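Local coordinates for cupin type-2 domain-containing protein (Ralstonia eutropha, PDB 2OPK) that adopts the cupin fold and is a putative mannose-6-phosphate isomerase, at the interface of chains A and B. Sequence-based numbering; all coordinates share one arbitrary frame. Chains: chain A/B, Hypothetical protein.

Contacts 1 and 2 are neighbouring stretches of one two-fold symmetric interface, the centres of their C-alpha atoms about 11 Å apart, and each has a twin with the chains exchanged. They share two elements: the N-terminal segment of chain A, whose strand 5-8 supplies both, and strand 81-85 of chain B. Contact 2 pairs backbones, adding the N-terminal strand of one subunit to the other, whereas contact 1 is an apolar layer of leucine, isoleucine, tryptophan and selenomethionine. Exchange of an N-terminal strand over an apolar core is seen in many cupin dimers, and the deposited pair may represent a stable dimer.

Contact 1: the interface of chains A and B. Residues chain A 8-9, 25, 33, 105; chain B 56, 58, 82.
B:Trp56 meets aliphatic side chains of A:Leu25, A:Ile33 and A:Leu105. The tip of A:Ile33 comes in obliquely, its CD1 3.4 Å from CB of B:Trp56, while its CG2 branch lies 4.2 Å above the indole plane, over the ring centre. A:Leu105 approaches from the opposite direction and closes on the far end of the indole with both methyls; CD1 and CD2 each lie 3.6 Å from CH2 of B:Trp56. CG of B:Trp56 is anti to the backbone N (chi1 179°), which extends the indole from strand 54-61 toward these methyls.

A:Leu25 is forked between two indoles: CD1 reaches CZ2 of B:Trp56 at 3.7 Å, and CD2 reaches CZ2 of B:Trp82 at 3.8 Å. Over one face of B:Trp82, toward the rim, lie both CD1 of A:Leu25 and NE1 of B:Trp56, so the two tryptophans pack together within their own chain.

Selenium provides another apolar surface. A:Leu9 crosses the selenomethionine B:Met58 at about a right angle, with CD1 3.6 Å from SE, and its other methyl, CD2, turns to the pyrrole part of B:Trp82. The bend of B:Met58 at chi3 (52°) directs its methyl toward A:Leu105, with CE of B:Met58 4.0 Å from CD2 of A:Leu105. Backbone N of A:Asn8 lies near the indole of B:Trp82.

Together these side chains form a hydrophobic core between two cupin subunits, which would stabilise the pair if the deposited dimer is the biological one.

Contact 2: the interface of chains A and B. Residues chain A 4-6; chain B 68, 83-84, 86, 89.
The carbonyl O of A:Lys5 accepts a hydrogen bond of 2.8 Å from the backbone N of B:His84. It is short and nearly straight, with 173° at the hydrogen. The return bond, from A:Lys5 N to B:His84 O, is weak at 3.4 Å. This pair of residues forms an antiparallel bridge, and a second antiparallel bridge joins A:His6 to B:Leu83, carrying the pairing along the two strands.

Side chains pack around this backbone link. A:Lys5 crosses B:His84 obliquely, its CG 3.8 Å from CB of the histidine. The aliphatic chain then runs extended before bending at chi4 (-84°), which leaves NZ near the imidazole, 3.6 Å from ND1 of B:His84, a separation long for a hydrogen bond. B:Leu83, with CG anti to the backbone N (chi1 172°), turns its CD1 methyl toward both the A:Lys5 carbonyl and CB of A:Pro4.

A:Pro4 fits among several groups of chain B. Its CB rests against the B:His84 carbonyl, while CG at the outer edge of the ring lies 3.9 Å from SG of B:Cys68, with the SG of B:Cys89 also nearby. On another flank, the CA of A:Pro4 is 3.8 Å from CD of B:Pro86. The proline thus fills a largely apolar niche just ahead of the paired residues, and may help to set the register of the strand.

In the fold, strand 5-8 of chain A lies antiparallel beside strand 81-85 of chain B, extending a sheet of the partner's cupin barrel with a strand from the other subunit.

Contact 1: the interface of chains A and B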
ATOM      1  N   ASN A   8     -11.186   4.062  -2.311  1.00 15.05           N
ATOM      2  CA  ASN A   8     -10.276   5.169  -2.376  1.00 16.61           C
ATOM      3  C   ASN A   8      -9.837   5.482  -0.948  1.00 15.88           C
ATOM      4  O   ASN A   8     -10.688   5.649  -0.067  1.00 19.01           O
ATOM      5  CB  ASN A   8     -10.938   6.365  -3.056  1.00 15.05           C
ATOM      6  CG  ASN A   8      -9.955   7.522  -3.300  1.00 18.20           C
ATOM      7  OD1 ASN A   8      -9.367   8.065  -2.382  1.00 21.94           O
ATOM      8  ND2 ASN A   8      -9.764   7.872  -4.540  1.00 23.82           N
ATOM      9  N   LEU A   9      -8.526   5.539  -0.724  1.00 17.23           N
ATOM     10  CA  LEU A   9      -7.973   5.773   0.610  1.00 17.80           C
ATOM     11  C   LEU A   9      -8.245   7.175   1.116  1.00 17.00           C
ATOM     12  O   LEU A   9      -8.094   7.432   2.300  1.00 14.21           O
ATOM     13  CB  LEU A   9      -6.457   5.539   0.668  1.00 17.39           C
ATOM     14  CG  LEU A   9      -5.787   4.172   0.740  1.00 25.85           C
ATOM     15  CD1 LEU A   9      -4.395   4.383   1.270  1.00 24.75           C
ATOM     16  CD2 LEU A   9      -6.476   3.146   1.587  1.00 25.59           C
ATOM     17  N   LEU A  25      -8.861  -3.497   4.681  1.00 16.29           N
ATOM     18  CA  LEU A  25      -9.155  -3.530   3.249  1.00 14.75           C
ATOM     19  C   LEU A  25      -9.147  -4.987   2.735  1.00 17.01           C
ATOM     20  O   LEU A  25      -9.932  -5.339   1.860  1.00 17.30           O
ATOM     21  CB  LEU A  25      -8.120  -2.697   2.501  1.00 15.88           C
ATOM     22  CG  LEU A  25      -7.944  -1.244   2.984  1.00 16.12           C
ATOM     23  CD1 LEU A  25      -6.997  -0.540   2.076  1.00 20.97           C
ATOM     24  CD2 LEU A  25      -9.281  -0.472   3.074  1.00 18.39           C
ATOM     25  N   ILE A  33      -4.396  -6.271   5.196  1.00 14.21           N
ATOM     26  CA  ILE A  33      -4.103  -4.963   4.661  1.00 13.86           C
ATOM     27  C   ILE A  33      -5.111  -4.039   5.324  1.00 13.04           C
ATOM     28  O   ILE A  33      -6.305  -4.322   5.310  1.00 13.48           O
ATOM     29  CB  ILE A  33      -4.267  -4.893   3.124  1.00 13.11           C
ATOM     30  CG1 ILE A  33      -3.433  -5.996   2.425  1.00 11.37           C
ATOM     31  CG2 ILE A  33      -3.857  -3.489   2.609  1.00 18.80           C
ATOM     32  CD1 ILE A  33      -3.493  -5.941   0.862  1.00 16.55           C
ATOM     33  N   LEU A 105      -1.183   3.143   4.983  1.00 13.60           N
ATOM     34  CA  LEU A 105      -1.539   1.825   4.472  1.00 13.51           C
ATOM     35  C   LEU A 105      -0.601   0.841   5.148  1.00 12.88           C
ATOM     36  O   LEU A 105       0.594   0.967   5.023  1.00 14.75           O
ATOM     37  CB  LEU A 105      -1.336   1.739   2.959  1.00 16.46           C
ATOM     38  CG  LEU A 105      -1.675   0.346   2.435  1.00 14.08           C
ATOM     39  CD1 LEU A 105      -3.190   0.209   2.310  1.00 18.91           C
ATOM     40  CD2 LEU A 105      -1.036   0.144   1.163  1.00 29.36           C
TER
ATOM     41  N   TRP B  56      -4.211  -7.105  -4.397  1.00 16.31           N
ATOM     42  CA  TRP B  56      -4.731  -5.835  -3.905  1.00 13.76           C
ATOM     43  C   TRP B  56      -3.779  -4.827  -4.535  1.00 12.84           C
ATOM     44  O   TRP B  56      -2.571  -4.944  -4.378  1.00 12.55           O
ATOM     45  CB  TRP B  56      -4.702  -5.779  -2.363  1.00 13.46           C
ATOM     46  CG  TRP B  56      -5.230  -4.456  -1.844  1.00 15.34           C
ATOM     47  CD1 TRP B  56      -6.517  -4.163  -1.521  1.00 17.82           C
ATOM     48  CD2 TRP B  56      -4.489  -3.243  -1.659  1.00 15.14           C
ATOM     49  NE1 TRP B  56      -6.624  -2.835  -1.142  1.00 18.19           N
ATOM     50  CE2 TRP B  56      -5.399  -2.253  -1.233  1.00 13.77           C
ATOM     51  CE3 TRP B  56      -3.143  -2.896  -1.800  1.00 17.85           C
ATOM     52  CZ2 TRP B  56      -5.013  -0.963  -0.967  1.00 19.16           C
ATOM     53  CZ3 TRP B  56      -2.766  -1.600  -1.522  1.00 17.75           C
ATOM     54  CH2 TRP B  56      -3.687  -0.660  -1.113  1.00 18.43           C
HETATM   55  N   MSE B  58      -3.042  -0.596  -5.809  1.00 14.90           N
HETATM   56  CA  MSE B  58      -3.397   0.796  -5.698  1.00 16.82           C
HETATM   57  C   MSE B  58      -2.497   1.698  -6.528  1.00 14.65           C
HETATM   58  O   MSE B  58      -1.289   1.498  -6.582  1.00 11.91           O
HETATM   59  CB  MSE B  58      -3.275   1.237  -4.232  1.00 15.18           C
HETATM   60  CG  MSE B  58      -3.811   2.652  -3.935  1.00 21.38           C
HETATM   61 SE   MSE B  58      -3.655   3.122  -2.017  0.75 21.54          SE
HETATM   62  CE  MSE B  58      -1.921   2.734  -1.816  1.00  4.07           C
ATOM     63  N   TRP B  82      -7.808   1.989  -5.122  1.00 12.92           N
ATOM     64  CA  TRP B  82      -7.338   0.626  -4.989  1.00 16.04           C
ATOM     65  C   TRP B  82      -8.406  -0.364  -5.441  1.00 14.33           C
ATOM     66  O   TRP B  82      -9.606  -0.051  -5.514  1.00 11.68           O
ATOM     67  CB  TRP B  82      -6.907   0.319  -3.530  1.00 15.31           C
ATOM     68  CG  TRP B  82      -7.960   0.555  -2.473  1.00 16.78           C
ATOM     69  CD1 TRP B  82      -8.092   1.666  -1.671  1.00 17.62           C
ATOM     70  CD2 TRP B  82      -8.996  -0.368  -2.056  1.00 17.44           C
ATOM     71  NE1 TRP B  82      -9.159   1.493  -0.802  1.00 18.29           N
ATOM     72  CE2 TRP B  82      -9.727   0.259  -1.021  1.00 17.14           C
ATOM     73  CE3 TRP B  82      -9.386  -1.661  -2.470  1.00 22.02           C
ATOM     74  CZ2 TRP B  82     -10.833  -0.357  -0.408  1.00 19.83           C
ATOM     75  CZ3 TRP B  82     -10.487  -2.274  -1.850  1.00 18.21           C
ATOM     76  CH2 TRP B  82     -11.188  -1.618  -0.834  1.00 18.82           C
TER

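Contact 2: the interface of chains A and B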
ATOM      1  N   PRO A   4     -14.811  -8.664  -7.457  1.00 44.15           N
ATOM      2  CA  PRO A   4     -13.850  -7.634  -7.024  1.00 41.46           C
ATOM      3  C   PRO A   4     -14.490  -6.458  -6.245  1.00 38.77           C
ATOM      4  O   PRO A   4     -15.653  -6.156  -6.447  1.00 38.46           O
ATOM      5  CB  PRO A   4     -13.235  -7.139  -8.348  1.00 40.91           C
ATOM      6  CG  PRO A   4     -14.197  -7.481  -9.408  1.00 44.39           C
ATOM      7  CD  PRO A   4     -15.071  -8.611  -8.912  1.00 45.17           C
ATOM      8  N   LYS A   5     -13.727  -5.852  -5.340  1.00 34.75           N
ATOM      9  CA  LYS A   5     -14.123  -4.617  -4.668  1.00 33.32           C
ATOM     10  C   LYS A   5     -13.081  -3.510  -4.904  1.00 27.96           C
ATOM     11  O   LYS A   5     -11.917  -3.765  -5.153  1.00 21.59           O
ATOM     12  CB  LYS A   5     -14.349  -4.822  -3.161  1.00 33.23           C
ATOM     13  CG  LYS A   5     -13.184  -5.339  -2.347  1.00 39.57           C
ATOM     14  CD  LYS A   5     -13.524  -5.359  -0.822  1.00 40.63           C
ATOM     15  CE  LYS A   5     -12.388  -5.944   0.091  1.00 45.88           C
ATOM     16  NZ  LYS A   5     -12.341  -7.448   0.240  1.00 52.82           N
ATOM     17  N   HIS A   6     -13.528  -2.272  -4.776  1.00 26.40           N
ATOM     18  CA  HIS A   6     -12.700  -1.100  -4.978  1.00 25.93           C
ATOM     19  C   HIS A   6     -12.962  -0.024  -3.916  1.00 22.18           C
ATOM     20  O   HIS A   6     -13.991   0.001  -3.250  1.00 21.61           O
ATOM     21  CB  HIS A   6     -12.940  -0.544  -6.374  1.00 25.42           C
ATOM     22  CG  HIS A   6     -14.364  -0.216  -6.624  1.00 35.23           C
ATOM     23  ND1 HIS A   6     -14.882   1.042  -6.396  1.00 47.13           N
ATOM     24  CD2 HIS A   6     -15.408  -0.997  -6.991  1.00 45.63           C
ATOM     25  CE1 HIS A   6     -16.178   1.033  -6.653  1.00 45.81           C
ATOM     26  NE2 HIS A   6     -16.524  -0.194  -7.012  1.00 49.16           N
TER
ATOM     27  N   CYS B  68     -12.043  -5.241 -15.025  1.00 22.49           N
ATOM     28  CA  CYS B  68     -12.253  -6.579 -14.502  1.00 25.47           C
ATOM     29  C   CYS B  68     -13.268  -7.240 -15.395  1.00 29.00           C
ATOM     30  O   CYS B  68     -14.232  -6.608 -15.799  1.00 28.31           O
ATOM     31  CB  CYS B  68     -12.789  -6.533 -13.094  1.00 24.29           C
ATOM     32  SG  CYS B  68     -11.618  -5.931 -11.946  1.00 26.07           S
ATOM     33  N   LEU B  83      -7.947  -1.573  -5.747  1.00 15.45           N
ATOM     34  CA  LEU B  83      -8.796  -2.632  -6.247  1.00 17.39           C
ATOM     35  C   LEU B  83      -8.366  -3.969  -5.679  1.00 16.75           C
ATOM     36  O   LEU B  83      -7.186  -4.297  -5.694  1.00 13.97           O
ATOM     37  CB  LEU B  83      -8.711  -2.671  -7.771  1.00 18.39           C
ATOM     38  CG  LEU B  83      -9.369  -3.833  -8.531  1.00 18.58           C
ATOM     39  CD1 LEU B  83     -10.884  -3.769  -8.426  1.00 23.14           C
ATOM     40  CD2 LEU B  83      -8.920  -3.783  -9.989  1.00 21.23           C
ATOM     41  N   HIS B  84      -9.326  -4.739  -5.181  1.00 17.16           N
ATOM     42  CA  HIS B  84      -9.047  -6.097  -4.765  1.00 18.69           C
ATOM     43  C   HIS B  84      -9.523  -7.023  -5.892  1.00 18.35           C
ATOM     44  O   HIS B  84     -10.689  -6.994  -6.268  1.00 18.45           O
ATOM     45  CB  HIS B  84      -9.720  -6.436  -3.444  1.00 21.30           C
ATOM     46  CG  HIS B  84      -9.684  -7.899  -3.118  1.00 23.92           C
ATOM     47  ND1 HIS B  84     -10.805  -8.612  -2.754  1.00 26.42           N
ATOM     48  CD2 HIS B  84      -8.662  -8.788  -3.141  1.00 26.65           C
ATOM     49  CE1 HIS B  84     -10.467  -9.875  -2.553  1.00 27.53           C
ATOM     50  NE2 HIS B  84      -9.175 -10.012  -2.798  1.00 18.59           N
ATOM     51  N   PRO B  86      -9.873 -10.854  -6.585  1.00 20.89           N
ATOM     52  CA  PRO B  86      -9.832 -12.221  -6.044  1.00 21.58           C
ATOM     53  C   PRO B  86      -9.169 -13.196  -7.007  1.00 22.18           C
ATOM     54  O   PRO B  86      -9.133 -12.933  -8.221  1.00 21.19           O
ATOM     55  CB  PRO B  86     -11.306 -12.580  -5.881  1.00 21.74           C
ATOM     56  CG  PRO B  86     -12.020 -11.279  -5.833  1.00 23.53           C
ATOM     57  CD  PRO B  86     -11.270 -10.396  -6.743  1.00 22.90           C
ATOM     58  N   CYS B  89     -10.254 -14.136 -10.809  1.00 27.81           N
ATOM     59  CA  CYS B  89     -11.000 -13.041 -11.445  0.50 26.08           C
ATOM     60  C   CYS B  89     -10.021 -12.408 -12.381  1.00 26.19           C
ATOM     61  O   CYS B  89      -8.933 -12.067 -11.966  1.00 26.90           O
ATOM     62  CB  CYS B  89     -11.464 -11.969 -10.464  0.50 27.04           C
ATOM     63  SG  CYS B  89     -12.037 -10.440 -11.303  0.50 27.35           S
TER